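Local coordinates for protein necrotic enteritis toxin B (Clostridium perfringens, PDB 4I0N) that probably kills host cells by assembling into a transmembrane beta-barrel pore, as do its relatives of the leukocidin and alpha-hemolysin family, at residues D52-S66 / G218-K232. Numbering follows the deposited sequence. Where two conformers were deposited one is given.
Sequences DKKTALLNLEGFIPS and GGFSPNMALALTAPK
Asn223 ties its carboxamide to two oxygens of the neighbouring strand where strands 53-65 and 223-231 pair antiparallel in the beta-sandwich of the alpha-hemolysin fold. With CG anti to the backbone N (chi1 -170°), its ND2 donates to Asn59 OD1 at 2.9 Å and to Leu60 O at 2.9 Å. The two amide planes stand 79° apart. Leu60 O thus takes two donors: Met224 N in the carbonyl plane, and Asn223 ND2 from above it. On the other face, Leu58 CD1 packs on Leu226 CD1 at 3.8 Å and on Leu228 CD1 at 3.7 Å. Between Lys54 and Leu60 the backbone ladder is regular, with paired bonds at Lys54-Ala230, Ala56-Leu228, Leu58-Leu226 and Leu60-Met224. It is interrupted around Pro222, which has no N-H to give, so that Gly62 N alone bonds to Pro222 O, and resumes at Ile64-Phe220. At the Asp52/Lys232 end, Lys54 and Lys232 each reach across: Lys54 NZ bonds to Lys232 O, and Lys232 NZ, at 3.0 Å from above the carbonyl plane, to Lys53 O. Further out, Lys54 NZ also bonds to Ala234 O and Lys232 NZ to Asp48 O; strand 37-47 pairs with the far edge of 53-65, while Ser148 N holds Asn223 OD1.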
ATOM      1  N   ASP A  52      -7.126  30.214  -6.073  1.00 21.87           N
ATOM      2  CA  ASP A  52      -6.143  31.021  -5.341  1.00 22.97           C
ATOM      3  C   ASP A  52      -4.987  30.217  -4.719  1.00 21.97           C
ATOM      4  O   ASP A  52      -4.079  30.798  -4.116  1.00 21.51           O
ATOM      5  CB  ASP A  52      -6.802  31.989  -4.337  1.00 25.32           C
ATOM      6  CG  ASP A  52      -7.751  31.294  -3.382  1.00 27.36           C
ATOM      7  OD1 ASP A  52      -7.468  30.152  -2.991  1.00 29.36           O
ATOM      8  OD2 ASP A  52      -8.793  31.904  -3.027  1.00 33.38           O
ATOM      9  N   LYS A  53      -5.001  28.896  -4.914  1.00 21.46           N
ATOM     10  CA  LYS A  53      -3.867  28.041  -4.560  1.00 21.39           C
ATOM     11  C   LYS A  53      -3.384  27.241  -5.784  1.00 20.77           C
ATOM     12  O   LYS A  53      -3.958  27.369  -6.882  1.00 20.68           O
ATOM     13  CB  LYS A  53      -4.231  27.109  -3.397  1.00 22.10           C
ATOM     14  CG  LYS A  53      -4.583  27.855  -2.089  1.00 25.17           C
ATOM     15  CD  LYS A  53      -4.817  26.911  -0.909  1.00 30.30           C
ATOM     16  CE  LYS A  53      -3.515  26.492  -0.233  1.00 31.74           C
ATOM     17  NZ  LYS A  53      -2.802  27.591   0.498  1.00 34.64           N
ATOM     18  N   LYS A  54      -2.326  26.444  -5.595  1.00 18.95           N
ATOM     19  CA  LYS A  54      -1.812  25.526  -6.628  1.00 18.40           C
ATOM     20  C   LYS A  54      -2.115  24.132  -6.154  1.00 16.95           C
ATOM     21  O   LYS A  54      -2.063  23.887  -4.960  1.00 16.24           O
ATOM     22  CB  LYS A  54      -0.277  25.547  -6.694  1.00 18.26           C
ATOM     23  CG  LYS A  54       0.356  26.740  -7.246  1.00 21.64           C
ATOM     24  CD  LYS A  54       1.740  26.394  -7.652  1.00 20.58           C
ATOM     25  CE  LYS A  54       2.749  26.573  -6.568  1.00 21.29           C
ATOM     26  NZ  LYS A  54       3.960  27.163  -7.219  1.00 21.33           N
ATOM     27  N   THR A  55      -2.351  23.214  -7.089  1.00 16.07           N
ATOM     28  CA  THR A  55      -2.660  21.827  -6.750  1.00 15.28           C
ATOM     29  C   THR A  55      -1.857  20.846  -7.595  1.00 14.26           C
ATOM     30  O   THR A  55      -1.611  21.081  -8.774  1.00 13.84           O
ATOM     31  CB  THR A  55      -4.172  21.538  -6.958  1.00 15.83           C
ATOM     32  OG1 THR A  55      -4.939  22.468  -6.181  1.00 19.78           O
ATOM     33  CG2 THR A  55      -4.527  20.080  -6.566  1.00 14.63           C
ATOM     34  N   ALA A  56      -1.430  19.750  -6.983  1.00 13.64           N
ATOM     35  CA  ALA A  56      -0.880  18.642  -7.750  1.00 13.51           C
ATOM     36  C   ALA A  56      -1.646  17.386  -7.353  1.00 13.23           C
ATOM     37  O   ALA A  56      -1.830  17.138  -6.175  1.00 13.97           O
ATOM     38  CB  ALA A  56       0.586  18.470  -7.457  1.00 13.76           C
ATOM     39  N   LEU A  57      -2.087  16.605  -8.329  1.00 13.27           N
ATOM     40  CA  LEU A  57      -2.647  15.283  -8.058  1.00 13.55           C
ATOM     41  C   LEU A  57      -1.470  14.314  -8.172  1.00 13.02           C
ATOM     42  O   LEU A  57      -0.739  14.342  -9.165  1.00 14.39           O
ATOM     43  CB  LEU A  57      -3.716  14.918  -9.096  1.00 13.86           C
ATOM     44  CG  LEU A  57      -5.020  15.731  -9.126  1.00 16.39           C
ATOM     45  CD1 LEU A  57      -6.003  15.079 -10.072  1.00 17.44           C
ATOM     46  CD2 LEU A  57      -5.652  15.837  -7.747  1.00 16.11           C
ATOM     47  N   LEU A  58      -1.265  13.492  -7.150  1.00 12.28           N
ATOM     48  CA  LEU A  58      -0.152  12.555  -7.147  1.00 12.23           C
ATOM     49  C   LEU A  58      -0.670  11.115  -7.179  1.00 12.29           C
ATOM     50  O   LEU A  58      -1.685  10.796  -6.561  1.00 12.66           O
ATOM     51  CB  LEU A  58       0.732  12.767  -5.894  1.00 12.58           C
ATOM     52  CG  LEU A  58       1.353  14.161  -5.716  1.00 13.55           C
ATOM     53  CD1 LEU A  58       2.279  14.172  -4.525  1.00 16.31           C
ATOM     54  CD2 LEU A  58       2.114  14.577  -6.963  1.00 16.12           C
ATOM     55  N   ASN A  59       0.025  10.245  -7.900  1.00 11.46           N
ATOM     56  CA  ASN A  59      -0.364   8.848  -7.969  1.00 11.80           C
ATOM     57  C   ASN A  59       0.830   8.016  -7.531  1.00 10.72           C
ATOM     58  O   ASN A  59       1.891   8.135  -8.120  1.00 10.50           O
ATOM     59  CB  ASN A  59      -0.738   8.495  -9.411  1.00 13.20           C
ATOM     60  CG  ASN A  59      -1.192   7.038  -9.573  1.00 18.04           C
ATOM     61  OD1 ASN A  59      -2.167   6.613  -8.986  1.00 25.22           O
ATOM     62  ND2 ASN A  59      -0.497   6.297 -10.408  1.00 25.29           N
ATOM     63  N   LEU A  60       0.659   7.201  -6.498  1.00 10.15           N
ATOM     64  CA  LEU A  60       1.722   6.296  -6.047  1.00  9.76           C
ATOM     65  C   LEU A  60       1.422   4.883  -6.541  1.00 10.77           C
ATOM     66  O   LEU A  60       0.322   4.358  -6.290  1.00 11.24           O
ATOM     67  CB  LEU A  60       1.824   6.305  -4.505  1.00  9.36           C
ATOM     68  CG  LEU A  60       2.690   5.179  -3.930  1.00 10.39           C
ATOM     69  CD1 LEU A  60       4.162   5.350  -4.349  1.00 12.47           C
ATOM     70  CD2 LEU A  60       2.572   5.114  -2.388  1.00 10.60           C
ATOM     71  N   GLU A  61       2.369   4.276  -7.258  1.00 10.94           N
ATOM     72  CA  GLU A  61       2.268   2.865  -7.611  1.00 12.01           C
ATOM     73  C   GLU A  61       3.512   2.180  -7.152  1.00 12.31           C
ATOM     74  O   GLU A  61       4.612   2.740  -7.241  1.00 12.36           O
ATOM     75  CB  GLU A  61       2.206   2.676  -9.127  1.00 13.40           C
ATOM     76  CG  GLU A  61       1.095   3.355  -9.797  1.00 16.82           C
ATOM     77  CD  GLU A  61       1.332   3.349 -11.283  1.00 24.40           C
ATOM     78  OE1 GLU A  61       1.871   4.351 -11.800  1.00 25.18           O
ATOM     79  OE2 GLU A  61       1.048   2.307 -11.910  1.00 25.45           O
ATOM     80  N   GLY A  62       3.370   0.954  -6.689  1.00 11.57           N
ATOM     81  CA  GLY A  62       4.555   0.302  -6.188  1.00 11.60           C
ATOM     82  C   GLY A  62       4.411  -1.175  -5.994  1.00 10.47           C
ATOM     83  O   GLY A  62       3.465  -1.806  -6.480  1.00 10.02           O
ATOM     84  N   PHE A  63       5.387  -1.724  -5.295  1.00 10.00           N
ATOM     85  CA  PHE A  63       5.380  -3.136  -5.017  1.00  9.76           C
ATOM     86  C   PHE A  63       6.143  -3.407  -3.736  1.00  9.91           C
ATOM     87  O   PHE A  63       7.239  -2.862  -3.525  1.00 10.17           O
ATOM     88  CB  PHE A  63       6.007  -3.923  -6.157  1.00 10.27           C
ATOM     89  CG  PHE A  63       5.891  -5.404  -5.982  1.00  9.50           C
ATOM     90  CD1 PHE A  63       4.655  -6.048  -6.189  1.00  9.83           C
ATOM     91  CD2 PHE A  63       6.981  -6.154  -5.568  1.00 11.65           C
ATOM     92  CE1 PHE A  63       4.542  -7.428  -6.014  1.00 12.54           C
ATOM     93  CE2 PHE A  63       6.874  -7.549  -5.393  1.00 12.39           C
ATOM     94  CZ  PHE A  63       5.646  -8.180  -5.611  1.00 10.20           C
ATOM     95  N   ILE A  64       5.558  -4.265  -2.900  1.00  9.95           N
ATOM     96  CA  ILE A  64       6.213  -4.748  -1.690  1.00  8.98           C
ATOM     97  C   ILE A  64       6.228  -6.285  -1.761  1.00  9.03           C
ATOM     98  O   ILE A  64       5.152  -6.916  -1.735  1.00  9.12           O
ATOM     99  CB  ILE A  64       5.502  -4.285  -0.383  1.00  8.73           C
ATOM    100  CG1 ILE A  64       5.367  -2.759  -0.313  1.00  8.33           C
ATOM    101  CG2 ILE A  64       6.248  -4.823   0.843  1.00  7.78           C
ATOM    102  CD1 ILE A  64       4.319  -2.227   0.724  1.00  7.19           C
ATOM    103  N   PRO A  65       7.421  -6.897  -1.858  1.00  9.68           N
ATOM    104  CA  PRO A  65       7.476  -8.377  -1.924  1.00  9.93           C
ATOM    105  C   PRO A  65       6.921  -9.016  -0.651  1.00  9.60           C
ATOM    106  O   PRO A  65       7.006  -8.419   0.428  1.00  9.11           O
ATOM    107  CB  PRO A  65       8.977  -8.706  -2.039  1.00 10.14           C
ATOM    108  CG  PRO A  65       9.684  -7.406  -2.147  1.00 11.88           C
ATOM    109  CD  PRO A  65       8.763  -6.272  -1.849  1.00  9.55           C
ATOM    110  N   SER A  66       6.323 -10.201  -0.782  1.00  9.39           N
ATOM    111  CA  SER A  66       5.730 -10.844   0.392  1.00  9.52           C
ATOM    112  C   SER A  66       6.822 -11.392   1.309  1.00  9.97           C
ATOM    113  O   SER A  66       6.647 -11.468   2.528  1.00  9.80           O
ATOM    114  CB  SER A  66       4.785 -11.988  -0.018  1.00  9.44           C
ATOM    115  OG  SER A  66       5.484 -13.025  -0.705  1.00  9.80           O
ATOM    116  N   GLY A 218       3.261 -13.732  -3.427  1.00 11.27           N
ATOM    117  CA  GLY A 218       4.073 -12.834  -4.246  1.00 10.46           C
ATOM    118  C   GLY A 218       4.390 -11.505  -3.581  1.00  9.82           C
ATOM    119  O   GLY A 218       5.552 -11.147  -3.425  1.00  9.63           O
ATOM    120  N   GLY A 219       3.351 -10.769  -3.211  1.00  9.96           N
ATOM    121  CA  GLY A 219       3.537  -9.427  -2.644  1.00  9.34           C
ATOM    122  C   GLY A 219       2.366  -8.532  -2.985  1.00  9.82           C
ATOM    123  O   GLY A 219       1.375  -8.979  -3.602  1.00  9.54           O
ATOM    124  N   PHE A 220       2.459  -7.273  -2.568  1.00  8.69           N
ATOM    125  CA  PHE A 220       1.350  -6.343  -2.721  1.00  9.44           C
ATOM    126  C   PHE A 220       1.759  -5.258  -3.702  1.00  9.89           C
ATOM    127  O   PHE A 220       2.909  -4.802  -3.690  1.00  9.30           O
ATOM    128  CB  PHE A 220       0.961  -5.758  -1.350  1.00  7.40           C
ATOM    129  CG  PHE A 220      -0.125  -4.701  -1.405  1.00  9.30           C
ATOM    130  CD1 PHE A 220      -1.346  -4.963  -2.034  1.00  8.08           C
ATOM    131  CD2 PHE A 220       0.065  -3.461  -0.788  1.00 10.31           C
ATOM    132  CE1 PHE A 220      -2.361  -4.002  -2.076  1.00 11.39           C
ATOM    133  CE2 PHE A 220      -0.939  -2.475  -0.828  1.00 11.02           C
ATOM    134  CZ  PHE A 220      -2.155  -2.755  -1.485  1.00 10.27           C
ATOM    135  N   SER A 221       0.823  -4.852  -4.556  1.00 10.26           N
ATOM    136  CA  SER A 221       1.070  -3.767  -5.507  1.00 10.15           C
ATOM    137  C   SER A 221       0.219  -2.552  -5.166  1.00 10.08           C
ATOM    138  O   SER A 221      -0.845  -2.360  -5.768  1.00 10.41           O
ATOM    139  CB  SER A 221       0.742  -4.194  -6.943  1.00 11.07           C
ATOM    140  OG  SER A 221       1.518  -5.305  -7.329  1.00 14.03           O
ATOM    141  N   PRO A 222       0.689  -1.725  -4.223  1.00 10.33           N
ATOM    142  CA  PRO A 222      -0.146  -0.609  -3.806  1.00  9.74           C
ATOM    143  C   PRO A 222      -0.377   0.414  -4.927  1.00  9.56           C
ATOM    144  O   PRO A 222       0.481   0.603  -5.799  1.00  9.87           O
ATOM    145  CB  PRO A 222       0.645   0.011  -2.654  1.00  9.66           C
ATOM    146  CG  PRO A 222       2.096  -0.334  -2.966  1.00 11.47           C
ATOM    147  CD  PRO A 222       1.991  -1.747  -3.520  1.00  9.63           C
ATOM    148  N   ASN A 223      -1.544   1.052  -4.894  1.00  8.94           N
ATOM    149  CA  ASN A 223      -1.853   2.160  -5.806  1.00  9.59           C
ATOM    150  C   ASN A 223      -2.763   3.070  -4.999  1.00  9.65           C
ATOM    151  O   ASN A 223      -3.901   2.708  -4.695  1.00 10.14           O
ATOM    152  CB  ASN A 223      -2.544   1.660  -7.093  1.00  9.36           C
ATOM    153  CG  ASN A 223      -2.666   2.743  -8.199  1.00 10.34           C
ATOM    154  OD1 ASN A 223      -3.417   2.544  -9.162  1.00 11.03           O
ATOM    155  ND2 ASN A 223      -1.937   3.864  -8.078  1.00 10.82           N
ATOM    156  N   MET A 224      -2.227   4.220  -4.605  1.00  9.26           N
ATOM    157  CA  MET A 224      -2.965   5.203  -3.839  1.00  9.28           C
ATOM    158  C   MET A 224      -2.769   6.537  -4.524  1.00  9.88           C
ATOM    159  O   MET A 224      -1.846   6.702  -5.315  1.00 10.33           O
ATOM    160  CB  MET A 224      -2.483   5.298  -2.383  1.00 10.38           C
ATOM    161  CG  MET A 224      -2.835   4.119  -1.514  1.00 10.88           C
ATOM    162  SD  MET A 224      -1.677   2.731  -1.717  1.00 13.99           S
ATOM    163  CE  MET A 224      -2.445   1.534  -0.610  1.00 13.62           C
ATOM    164  N   ALA A 225      -3.622   7.497  -4.221  1.00 10.04           N
ATOM    165  CA  ALA A 225      -3.480   8.806  -4.849  1.00 10.16           C
ATOM    166  C   ALA A 225      -3.872   9.913  -3.892  1.00 11.79           C
ATOM    167  O   ALA A 225      -4.658   9.699  -2.961  1.00 11.72           O
ATOM    168  CB  ALA A 225      -4.305   8.881  -6.140  1.00 10.64           C
ATOM    169  N   LEU A 226      -3.330  11.105  -4.125  1.00 11.08           N
ATOM    170  CA  LEU A 226      -3.717  12.220  -3.295  1.00 12.73           C
ATOM    171  C   LEU A 226      -3.684  13.532  -4.046  1.00 12.90           C
ATOM    172  O   LEU A 226      -3.198  13.590  -5.188  1.00 13.50           O
ATOM    173  CB  LEU A 226      -2.846  12.265  -2.038  1.00 13.31           C
ATOM    174  CG  LEU A 226      -1.345  12.411  -2.180  1.00 14.76           C
ATOM    175  CD1 LEU A 226      -0.985  13.813  -2.680  1.00 18.91           C
ATOM    176  CD2 LEU A 226      -0.722  12.162  -0.800  1.00 15.57           C
ATOM    177  N   ALA A 227      -4.232  14.577  -3.420  1.00 12.82           N
ATOM    178  CA  ALA A 227      -4.142  15.917  -3.965  1.00 13.08           C
ATOM    179  C   ALA A 227      -3.374  16.747  -2.946  1.00 13.62           C
ATOM    180  O   ALA A 227      -3.731  16.744  -1.752  1.00 13.13           O
ATOM    181  CB  ALA A 227      -5.547  16.524  -4.184  1.00 13.47           C
ATOM    182  N   LEU A 228      -2.336  17.439  -3.414  1.00 13.56           N
ATOM    183  CA  LEU A 228      -1.593  18.399  -2.596  1.00 14.10           C
ATOM    184  C   LEU A 228      -1.973  19.785  -2.998  1.00 15.01           C
ATOM    185  O   LEU A 228      -2.080  20.087  -4.206  1.00 15.51           O
ATOM    186  CB  LEU A 228      -0.082  18.298  -2.833  1.00 14.92           C
ATOM    187  CG  LEU A 228       0.750  17.185  -2.244  1.00 16.61           C
ATOM    188  CD1 LEU A 228       2.206  17.360  -2.701  1.00 16.15           C
ATOM    189  CD2 LEU A 228       0.672  17.250  -0.723  1.00 16.06           C
ATOM    190  N   THR A 229      -2.172  20.634  -1.999  1.00 14.98           N
ATOM    191  CA  THR A 229      -2.429  22.038  -2.232  0.50 15.59           C
ATOM    192  C   THR A 229      -1.273  22.880  -1.668  1.00 16.15           C
ATOM    193  O   THR A 229      -0.782  22.602  -0.567  1.00 16.75           O
ATOM    194  CB  THR A 229      -3.801  22.437  -1.665  0.50 16.24           C
ATOM    195  OG1 THR A 229      -3.937  21.935  -0.327  0.50 17.98           O
ATOM    196  CG2 THR A 229      -4.905  21.805  -2.516  0.50 13.66           C
ATOM    197  N   ALA A 230      -0.853  23.882  -2.434  1.00 15.38           N
ATOM    198  CA  ALA A 230       0.261  24.753  -2.088  1.00 15.53           C
ATOM    199  C   ALA A 230      -0.136  26.216  -2.299  1.00 16.64           C
ATOM    200  O   ALA A 230      -0.950  26.513  -3.174  1.00 15.40           O
ATOM    201  CB  ALA A 230       1.453  24.416  -2.979  1.00 15.60           C
ATOM    202  N   PRO A 231       0.470  27.143  -1.524  1.00 17.49           N
ATOM    203  CA  PRO A 231       0.364  28.557  -1.870  1.00 18.51           C
ATOM    204  C   PRO A 231       0.920  28.769  -3.279  1.00 18.46           C
ATOM    205  O   PRO A 231       1.767  27.989  -3.717  1.00 18.28           O
ATOM    206  CB  PRO A 231       1.246  29.241  -0.822  1.00 19.33           C
ATOM    207  CG  PRO A 231       1.325  28.247   0.318  1.00 19.52           C
ATOM    208  CD  PRO A 231       1.343  26.917  -0.357  1.00 17.73           C
ATOM    209  N   LYS A 232       0.434  29.788  -3.988  1.00 19.38           N
ATOM    210  CA  LYS A 232       0.895  30.076  -5.354  1.00 20.20           C
ATOM    211  C   LYS A 232       2.415  30.230  -5.481  1.00 20.69           C
ATOM    212  O   LYS A 232       3.004  29.821  -6.497  1.00 20.39           O
ATOM    213  CB  LYS A 232       0.239  31.347  -5.909  1.00 20.85           C
ATOM    214  CG  LYS A 232      -1.249  31.270  -6.198  1.00 23.22           C
ATOM    215  CD  LYS A 232      -1.556  30.304  -7.323  1.00 24.81           C
ATOM    216  CE  LYS A 232      -2.917  30.583  -7.927  1.00 24.85           C
ATOM    217  NZ  LYS A 232      -3.298  29.478  -8.852  1.00 29.46           N
TER
HETATM  218  O   HOH W   1      -1.776  31.154  -2.553  1.00 16.58           O